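Local coordinates for capsid fiber protein (Bacillus phage phi29, PDB 6QYY), which probably forms part of the trimeric base through which the head fibers of the phage are attached to its capsid, at residues Asp70-Val73 against Gly74-Leu77; Glu101-Glu104 against Gly105-Val108. One frame throughout, in Å; residues are numbered along the deposited sequence.

Interaction 1: residues Asp70-Val73 against Gly74-Leu77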
# COMPACT_ATOMS: atom_id res chain seq x y z
N ASP A 70 6.40 -25.87 2.64
CA ASP A 70 6.63 -25.47 4.02
C ASP A 70 7.22 -24.07 4.07
O ASP A 70 8.18 -23.75 3.36
CB ASP A 70 7.57 -26.46 4.72
CG ASP A 70 6.88 -27.79 5.06
OD1 ASP A 70 5.72 -28.00 4.63
OD2 ASP A 70 7.50 -28.62 5.76
N ILE A 71 6.63 -23.22 4.91
CA ILE A 71 7.04 -21.83 5.03
C ILE A 71 7.47 -21.60 6.48
O ILE A 71 6.80 -22.05 7.41
CB ILE A 71 5.90 -20.87 4.63
CG1 ILE A 71 5.67 -20.90 3.11
CG2 ILE A 71 6.21 -19.44 5.08
CD1 ILE A 71 4.40 -20.18 2.67
N LYS A 72 8.62 -20.95 6.64
CA LYS A 72 9.14 -20.58 7.95
C LYS A 72 8.91 -19.10 8.18
O LYS A 72 8.85 -18.30 7.23
CB LYS A 72 10.63 -20.91 8.06
CG LYS A 72 10.95 -22.40 7.90
CD LYS A 72 9.99 -23.26 8.74
CE LYS A 72 10.41 -24.73 8.78
NZ LYS A 72 10.16 -25.45 7.50
N VAL A 73 8.75 -18.72 9.46
CA VAL A 73 8.56 -17.31 9.79
C VAL A 73 9.72 -16.51 9.23
O VAL A 73 10.89 -16.85 9.43
CB VAL A 73 8.45 -17.13 11.32
CG1 VAL A 73 8.51 -15.64 11.68
CG2 VAL A 73 7.16 -17.77 11.83
N GLY A 74 9.40 -15.44 8.49
CA GLY A 74 10.42 -14.60 7.91
C GLY A 74 10.79 -14.92 6.47
O GLY A 74 11.54 -14.15 5.86
N ASP A 75 10.29 -16.03 5.91
CA ASP A 75 10.54 -16.34 4.51
C ASP A 75 9.96 -15.26 3.61
O ASP A 75 8.85 -14.79 3.83
CB ASP A 75 9.90 -17.69 4.14
CG ASP A 75 10.74 -18.88 4.56
OD1 ASP A 75 11.90 -18.68 5.01
OD2 ASP A 75 10.25 -20.03 4.45
N ASN A 76 10.72 -14.88 2.58
CA ASN A 76 10.15 -14.11 1.50
C ASN A 76 9.36 -15.02 0.56
O ASN A 76 9.76 -16.16 0.30
CB ASN A 76 11.24 -13.39 0.73
CG ASN A 76 12.07 -12.51 1.62
OD1 ASN A 76 11.54 -11.56 2.21
ND2 ASN A 76 13.36 -12.80 1.73
N LEU A 77 8.25 -14.50 0.05
CA LEU A 77 7.24 -15.31 -0.62
C LEU A 77 6.95 -14.80 -2.02
O LEU A 77 6.95 -13.59 -2.27
CB LEU A 77 5.92 -15.30 0.18
CG LEU A 77 6.03 -15.85 1.59
CD1 LEU A 77 4.67 -15.79 2.29
CD2 LEU A 77 6.55 -17.30 1.58
O HOH W 1 10.57 -22.96 4.40
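The carboxylate of Asp-75 has one face laid against the backbone of Lys-72: the amide N stands above OD2, and the carbonyl O lies over CG, with Lys-72 O and Asp-75 CG 3.3 Å apart. From Lys-72 N to Asp-75 OD2 the hydrogen bond measures 2.9 Å and is nearly straight (171° at the hydrogen), yet it reaches the oxygen 63° out of the carboxylate plane. Beyond the end of OD2 sits a water, which donates to it and also to Asp-70 O, at 2.7 Å from the latter. OD2 is thus gripped twice, while OD1 takes a hydrogen bond from Gln-23 of the second subunit, so the group is fixed at both oxygens. The first torsion, chi1 -81°, leaves CG of Asp-75 beside its own backbone N and so folds the carboxylate back over the turn. There, Asp-75 N donates to Lys-72 O at 3.0 Å. With the side-chain bond, this ties the two ends of the turn together twice.

On the buried side, Ile-71 and Leu-77 reach toward each other tip to tip, Ile-71 CD1 meeting Leu-77 CD2 at 3.8 Å. Ile-71 of the loop packs on Ala-98 of strand 96-98 as well as on Leu-77, which places the loop against the sheet. Val-73, on the outer side of the turn, packs on Ile-27 of the second subunit. The four residues Lys-72 to Asp-75 form a type II beta turn, and Gly-74 takes its third position, the usual glycine site of such a turn. It is a tight turn with an aspartate in its last position closing back on the first residue, leading the loop into strand 76-79.

Interaction 2: residues Glu101-Glu104 against Gly105-Val108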
# COMPACT_ATOMS: atom_id res chain seq x y z
N GLU A 101 4.33 -19.40 10.69
CA GLU A 101 4.84 -20.65 10.14
C GLU A 101 3.68 -21.43 9.53
O GLU A 101 2.57 -21.43 10.07
CB GLU A 101 5.51 -21.45 11.26
CG GLU A 101 6.11 -22.78 10.87
CD GLU A 101 6.83 -23.43 12.04
OE1 GLU A 101 6.98 -22.76 13.09
OE2 GLU A 101 7.23 -24.60 11.92
N ALA A 102 3.93 -22.08 8.39
CA ALA A 102 2.87 -22.87 7.79
C ALA A 102 3.46 -24.05 7.03
O ALA A 102 4.39 -23.87 6.23
CB ALA A 102 2.00 -22.01 6.86
N GLN A 103 2.95 -25.24 7.29
CA GLN A 103 3.26 -26.39 6.44
C GLN A 103 2.45 -26.31 5.15
O GLN A 103 1.45 -25.59 5.05
CB GLN A 103 2.94 -27.70 7.15
CG GLN A 103 3.76 -27.99 8.39
CD GLN A 103 3.45 -29.37 8.98
OE1 GLN A 103 2.28 -29.72 9.18
NE2 GLN A 103 4.49 -30.15 9.23
N GLU A 104 2.88 -27.09 4.15
CA GLU A 104 2.18 -27.12 2.88
C GLU A 104 0.71 -27.45 3.08
O GLU A 104 0.37 -28.42 3.76
CB GLU A 104 2.83 -28.15 1.95
CG GLU A 104 2.06 -28.40 0.67
CD GLU A 104 2.80 -29.31 -0.29
OE1 GLU A 104 2.18 -29.78 -1.27
OE2 GLU A 104 4.01 -29.54 -0.07
N GLY A 105 -0.16 -26.64 2.49
CA GLY A 105 -1.59 -26.77 2.66
C GLY A 105 -2.20 -25.92 3.76
O GLY A 105 -3.41 -25.70 3.75
N GLN A 106 -1.39 -25.44 4.70
CA GLN A 106 -1.91 -24.59 5.76
C GLN A 106 -1.99 -23.13 5.30
O GLN A 106 -1.35 -22.72 4.33
CB GLN A 106 -1.05 -24.68 7.03
CG GLN A 106 -1.50 -25.73 8.05
CD GLN A 106 -0.55 -25.86 9.24
OE1 GLN A 106 0.63 -25.49 9.15
NE2 GLN A 106 -1.06 -26.38 10.35
N LEU A 107 -2.79 -22.35 6.02
CA LEU A 107 -2.94 -20.93 5.74
C LEU A 107 -1.76 -20.16 6.34
O LEU A 107 -1.51 -20.24 7.54
CB LEU A 107 -4.27 -20.45 6.33
CG LEU A 107 -4.97 -19.24 5.74
CD1 LEU A 107 -5.15 -19.38 4.24
CD2 LEU A 107 -6.32 -19.01 6.45
N VAL A 108 -1.01 -19.44 5.50
CA VAL A 108 0.07 -18.59 5.99
C VAL A 108 -0.43 -17.15 6.04
O VAL A 108 -1.22 -16.72 5.19
CB VAL A 108 1.35 -18.73 5.14
CG1 VAL A 108 1.19 -18.04 3.78
CG2 VAL A 108 2.55 -18.14 5.88
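Gln-106 sends its side chain obliquely across that of Gln-103, and the two amide planes stand 52° apart. The hydrogen bond that the Gln-106 amide makes here goes to the backbone: its OE1 accepts from Gln-103 N at 3.0 Å. The donor lies 19° from the plane of the carbonyl, a modest tilt. That position depends on an unusual first torsion, chi1 -92°, well off a staggered value, after which the chain runs extended and brings the amide oxygen back toward the residue three places earlier. Gln-106 OE1 also lies 3.7 Å from Ala-102 CA, and the side-chain carbon Gln-103 CB comes within 3.8 Å of the same Gln-106 OE1.

In return, Gln-106 N donates to Gln-103 O at 2.9 Å, so the same two residues are joined in both directions, backbone to backbone and side chain to backbone. Between them, Gly-105 occupies the site in the turn where glycine is commonly found.

On the buried side, Ala-102 points its methyl toward the other half of the loop, and Ala-102 CB lies 3.8 Å from Val-108 CB. Val-108 adds its CG2 branch to the same spot, while the residue also rests on Ile-71. Backbone bonds from Gly-105 and Gln-106 to Ala-67, and from Val-108 to Val-65, hold the outgoing chain alongside strand 62-66 and the residue that follows it. Gln-103 to Gln-106 thus make a type II beta turn with glycine in its third position and a glutamine in its fourth folding back on the first residue, at the entry to strand 107-112.

How the interactions relate
Interactions 1 and 2 are two versions of one turn design in series along the chain: the first leads into strand 76-79, the second into strand 107-112. Their centres are 10 Å apart, on the same side of the chain's centre. Both strands belong to one five-stranded antiparallel sheet, where they flank strand 96-98. The loops also meet: Ile-71 N lies 2.7 Å from Ala-102 O, a probable hydrogen bond, and Asp-70 OD1 probably accepts another from Glu-104 N. The two turns therefore lie side by side at one end of the same sheet and are joined directly, probably through these two bonds, and residues 70-77 further meet the second subunit, linking this corner to the trimer.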